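Local coordinates for protein putative aldehyde dehydrogenase (Burkholderia cenocepacia, PDB 4YWE) that probably oxidises aldehydes to carboxylic acids with NAD or NADP as acceptor, as expected of an aldehyde dehydrogenase family member, and binds calcium, at residues S88-T100 / D185-A197. Sequence-based numbering, arbitrary orientation.
With CA (calcium ion), chain K.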
loop_
_atom_site.group_PDB
_atom_site.type_symbol
_atom_site.label_atom_id
_atom_site.label_comp_id
_atom_site.label_asym_id
_atom_site.label_seq_id
_atom_site.Cartn_x
_atom_site.Cartn_y
_atom_site.Cartn_z
ATOM N N SER A 88 29.698 -2.065 19.200
ATOM C CA SER A 88 30.255 -0.914 19.904
ATOM C C SER A 88 29.288 -0.344 20.938
ATOM O O SER A 88 29.374 0.833 21.288
ATOM C CB SER A 88 30.646 0.181 18.908
ATOM O OG SER A 88 31.576 -0.298 17.954
ATOM N N ILE A 89 28.374 -1.179 21.424
ATOM C CA ILE A 89 27.366 -0.742 22.387
ATOM C C ILE A 89 28.002 -0.229 23.678
ATOM O O ILE A 89 27.667 0.860 24.145
ATOM C CB ILE A 89 26.363 -1.870 22.690
ATOM C CG1 ILE A 89 25.376 -2.026 21.531
ATOM C CG2 ILE A 89 25.599 -1.582 23.973
ATOM C CD1 ILE A 89 24.305 -3.068 21.774
ATOM N N GLU A 90 28.915 -1.011 24.247
ATOM C CA GLU A 90 29.565 -0.639 25.502
ATOM C C GLU A 90 30.336 0.671 25.364
ATOM O O GLU A 90 30.290 1.526 26.247
ATOM C CB GLU A 90 30.501 -1.754 25.972
ATOM C CG GLU A 90 29.788 -3.043 26.346
ATOM C CD GLU A 90 28.771 -2.846 27.453
ATOM O OE1 GLU A 90 27.642 -3.365 27.322
ATOM O OE2 GLU A 90 29.099 -2.175 28.454
ATOM N N GLU A 91 31.039 0.818 24.246
ATOM C CA GLU A 91 31.815 2.021 23.965
ATOM C C GLU A 91 30.919 3.246 23.794
ATOM O O GLU A 91 31.186 4.306 24.363
ATOM C CB GLU A 91 32.667 1.813 22.710
ATOM C CG GLU A 91 33.374 3.057 22.203
ATOM C CD GLU A 91 34.153 2.796 20.926
ATOM O OE1 GLU A 91 34.225 1.623 20.504
ATOM O OE2 GLU A 91 34.690 3.762 20.345
ATOM N N LEU A 92 29.856 3.097 23.012
ATOM C CA LEU A 92 28.935 4.200 22.755
ATOM C C LEU A 92 28.135 4.565 24.001
ATOM O O LEU A 92 27.824 5.735 24.224
ATOM C CB LEU A 92 27.987 3.850 21.606
ATOM C CG LEU A 92 28.616 3.766 20.214
ATOM C CD1 LEU A 92 27.613 3.232 19.203
ATOM C CD2 LEU A 92 29.143 5.126 19.782
ATOM N N ALA A 93 27.802 3.562 24.809
ATOM C CA ALA A 93 27.044 3.791 26.035
ATOM C C ALA A 93 27.860 4.591 27.044
ATOM O O ALA A 93 27.324 5.448 27.743
ATOM C CB ALA A 93 26.600 2.469 26.644
ATOM N N ALA A 94 29.155 4.305 27.118
ATOM C CA ALA A 94 30.044 5.015 28.031
ATOM C C ALA A 94 30.158 6.487 27.644
ATOM O O ALA A 94 30.156 7.366 28.505
ATOM C CB ALA A 94 31.418 4.361 28.051
ATOM N N ILE A 95 30.253 6.746 26.346
ATOM C CA ILE A 95 30.367 8.108 25.838
ATOM C C ILE A 95 29.058 8.864 26.031
ATOM O O ILE A 95 29.051 10.003 26.504
ATOM C CB ILE A 95 30.783 8.111 24.357
ATOM C CG1 ILE A 95 32.196 7.547 24.200
ATOM C CG2 ILE A 95 30.712 9.518 23.784
ATOM C CD1 ILE A 95 32.654 7.441 22.761
ATOM N N GLU A 96 27.953 8.223 25.666
ATOM C CA GLU A 96 26.634 8.841 25.760
ATOM C C GLU A 96 26.277 9.189 27.201
ATOM O O GLU A 96 25.823 10.297 27.484
ATOM C CB GLU A 96 25.569 7.915 25.168
ATOM C CG GLU A 96 24.182 8.530 25.070
ATOM C CD GLU A 96 24.000 9.375 23.823
ATOM O OE1 GLU A 96 24.826 10.282 23.584
ATOM O OE2 GLU A 96 23.027 9.130 23.078
ATOM N N ALA A 97 26.491 8.239 28.106
ATOM C CA ALA A 97 26.168 8.424 29.519
ATOM C C ALA A 97 27.001 9.534 30.151
ATOM O O ALA A 97 26.513 10.286 30.992
ATOM C CB ALA A 97 26.367 7.125 30.279
ATOM N N ARG A 98 28.261 9.627 29.742
ATOM C CA ARG A 98 29.177 10.627 30.280
ATOM C C ARG A 98 28.809 12.027 29.797
ATOM O O ARG A 98 29.036 13.019 30.492
ATOM C CB ARG A 98 30.616 10.291 29.880
ATOM C CG ARG A 98 31.678 11.175 30.508
ATOM C CD ARG A 98 33.068 10.728 30.078
ATOM N NE ARG A 98 34.125 11.488 30.738
ATOM C CZ ARG A 98 35.416 11.382 30.441
ATOM N NH1 ARG A 98 35.813 10.549 29.488
ATOM N NH2 ARG A 98 36.309 12.113 31.093
ATOM N N ASP A 99 28.228 12.092 28.604
ATOM C CA ASP A 99 27.957 13.359 27.939
ATOM C C ASP A 99 26.549 13.876 28.240
ATOM O O ASP A 99 26.340 15.080 28.384
ATOM C CB ASP A 99 28.155 13.200 26.428
ATOM C CG ASP A 99 28.295 14.527 25.710
ATOM O OD1 ASP A 99 28.436 15.564 26.389
ATOM O OD2 ASP A 99 28.282 14.526 24.460
ATOM N N THR A 100 25.589 12.962 28.340
ATOM C CA THR A 100 24.198 13.339 28.574
ATOM C C THR A 100 23.830 13.262 30.051
ATOM O O THR A 100 22.966 14.003 30.521
ATOM C CB THR A 100 23.230 12.445 27.784
ATOM O OG1 THR A 100 23.246 11.123 28.337
ATOM C CG2 THR A 100 23.631 12.389 26.320
ATOM N N ASP A 185 25.258 20.566 23.885
ATOM C CA ASP A 185 25.271 20.062 25.254
ATOM C C ASP A 185 25.598 18.572 25.312
ATOM O O ASP A 185 26.026 18.071 26.349
ATOM C CB ASP A 185 23.928 20.342 25.932
ATOM C CG ASP A 185 23.772 21.798 26.331
ATOM O OD1 ASP A 185 24.642 22.307 27.069
ATOM O OD2 ASP A 185 22.789 22.436 25.898
ATOM N N ALA A 186 25.399 17.874 24.196
ATOM C CA ALA A 186 25.740 16.455 24.095
ATOM C C ALA A 186 25.734 15.989 22.641
ATOM O O ALA A 186 24.683 15.956 22.000
ATOM C CB ALA A 186 24.778 15.608 24.924
ATOM N N CYS A 187 26.904 15.623 22.125
ATOM C CA CYS A 187 27.005 15.182 20.737
ATOM C C CYS A 187 28.217 14.295 20.466
ATOM O O CYS A 187 28.499 13.963 19.314
ATOM C CB CYS A 187 27.048 16.393 19.802
ATOM S SG CYS A 187 28.468 17.487 20.032
ATOM N N LEU A 188 28.930 13.905 21.517
ATOM C CA LEU A 188 30.149 13.118 21.348
ATOM C C LEU A 188 29.862 11.715 20.818
ATOM O O LEU A 188 30.681 11.140 20.100
ATOM C CB LEU A 188 30.919 13.027 22.667
ATOM C CG LEU A 188 31.714 14.273 23.064
ATOM C CD1 LEU A 188 32.595 13.985 24.271
ATOM C CD2 LEU A 188 32.546 14.772 21.892
ATOM N N SER A 189 28.704 11.167 21.168
ATOM C CA SER A 189 28.331 9.835 20.708
ATOM C C SER A 189 28.123 9.825 19.198
ATOM O O SER A 189 28.555 8.899 18.512
ATOM C CB SER A 189 27.067 9.351 21.420
ATOM O OG SER A 189 25.949 10.152 21.077
ATOM N N VAL A 190 27.472 10.867 18.690
ATOM C CA VAL A 190 27.167 10.990 17.268
ATOM C C VAL A 190 28.439 11.006 16.423
ATOM O O VAL A 190 28.489 10.401 15.351
ATOM C CB VAL A 190 26.318 12.251 17.002
ATOM C CG1 VAL A 190 26.291 12.586 15.517
ATOM C CG2 VAL A 190 24.908 12.062 17.540
ATOM N N LEU A 191 29.464 11.697 16.914
ATOM C CA LEU A 191 30.749 11.771 16.222
ATOM C C LEU A 191 31.375 10.388 16.047
ATOM O O LEU A 191 31.971 10.093 15.011
ATOM C CB LEU A 191 31.711 12.685 16.982
ATOM C CG LEU A 191 31.264 14.137 17.165
ATOM C CD1 LEU A 191 32.213 14.880 18.089
ATOM C CD2 LEU A 191 31.166 14.836 15.820
ATOM N N ARG A 192 31.237 9.545 17.066
ATOM C CA ARG A 192 31.789 8.195 17.025
ATOM C C ARG A 192 30.994 7.312 16.066
ATOM O O ARG A 192 31.548 6.419 15.425
ATOM C CB ARG A 192 31.803 7.579 18.427
ATOM C CG ARG A 192 32.458 6.210 18.498
ATOM C CD ARG A 192 33.902 6.268 18.024
ATOM N NE ARG A 192 34.548 4.960 18.079
ATOM C CZ ARG A 192 34.652 4.134 17.043
ATOM N NH1 ARG A 192 34.152 4.481 15.865
ATOM N NH2 ARG A 192 35.258 2.962 17.184
ATOM N N VAL A 193 29.693 7.573 15.972
ATOM C CA VAL A 193 28.818 6.820 15.080
ATOM C C VAL A 193 29.209 7.078 13.628
ATOM O O VAL A 193 29.155 6.176 12.791
ATOM C CB VAL A 193 27.338 7.176 15.328
ATOM C CG1 VAL A 193 26.439 6.510 14.297
ATOM C CG2 VAL A 193 26.931 6.772 16.736
ATOM N N ALA A 194 29.614 8.312 13.343
ATOM C CA ALA A 194 30.036 8.698 12.002
ATOM C C ALA A 194 31.243 7.881 11.550
ATOM O O ALA A 194 31.354 7.523 10.377
ATOM C CB ALA A 194 30.353 10.183 11.953
ATOM N N GLU A 195 32.145 7.593 12.484
ATOM C CA GLU A 195 33.312 6.769 12.189
ATOM C C GLU A 195 32.892 5.350 11.837
ATOM O O GLU A 195 33.436 4.744 10.914
ATOM C CB GLU A 195 34.279 6.746 13.374
ATOM C CG GLU A 195 35.105 8.005 13.531
ATOM C CD GLU A 195 36.204 7.853 14.563
ATOM O OE1 GLU A 195 36.274 6.781 15.202
ATOM O OE2 GLU A 195 36.996 8.802 14.735
ATOM N N LEU A 196 31.925 4.826 12.582
ATOM C CA LEU A 196 31.396 3.492 12.330
ATOM C C LEU A 196 30.761 3.417 10.949
ATOM O O LEU A 196 30.869 2.403 10.263
ATOM C CB LEU A 196 30.380 3.104 13.406
ATOM C CG LEU A 196 30.962 2.837 14.796
ATOM C CD1 LEU A 196 29.868 2.457 15.783
ATOM C CD2 LEU A 196 32.020 1.750 14.722
ATOM N N ALA A 197 30.107 4.503 10.547
ATOM C CA ALA A 197 29.491 4.592 9.230
ATOM C C ALA A 197 30.551 4.512 8.136
ATOM O O ALA A 197 30.369 3.825 7.130
ATOM C CB ALA A 197 28.688 5.881 9.102
HETATM CA CA CA K . 27.674 17.156 28.104
HETATM O O HOH W 1 27.488 12.079 23.336
HETATM O O HOH W 2 26.166 18.221 29.682
HETATM O O HOH W 3 28.387 19.484 27.364
#
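D99 OD2 of helix 89-100 takes the backbone N-H groups of C187 and L188 at the start of helix 188-197, in a nearly antiparallel helix pair of the aldehyde dehydrogenase fold. The axes approach to 8.9 Å, and their directions differ by 155°. D99, L92 and S189 bury the most surface. The second helix follows strand 177-182, part of the sheet that also holds strands 139-155 and 207-209. With CG of D99 anti to the backbone N, OD1 reaches the calcium ion at 2.5 Å, while OD2 faces the start of helix 188-197. The bond from L188 N to OD2 is nearly straight (171°); that from C187 N, on the syn side, is more bent. Calcium is bound as well by the carbonyl oxygens of D99, D185 and V32 and by two waters. Through OD1 on the metal and OD2 on the two N-H groups, one carboxylate joins the calcium site to the N-terminal end of helix 188-197. One turn before D99, E96 OE1 accepts from S189 OG (2.8 Å), which comes from above the carboxylate plane; M161 N holds OE2, the other oxygen. A water donates to both E96 OE1 and D99 OD2 and accepts from S189 N, linking the two acids. Farther along, L92 is a knob in a hole formed by S189, R192, V193 and L196. Its CD2 lies across the R192 chain, 3.7 Å from CG, and CD1 meets L196 CD1 tip to tip. I95 CG2 rests against L188 CB. At the partly exposed margin, the carboxylate and guanidinium planes of E91 and R192 stand 58° apart. In their salt bridge, R192 NE donates to E91 OE2 (2.6 Å) from above the carboxylate plane, with the oxygen tilted from the guanidinium plane.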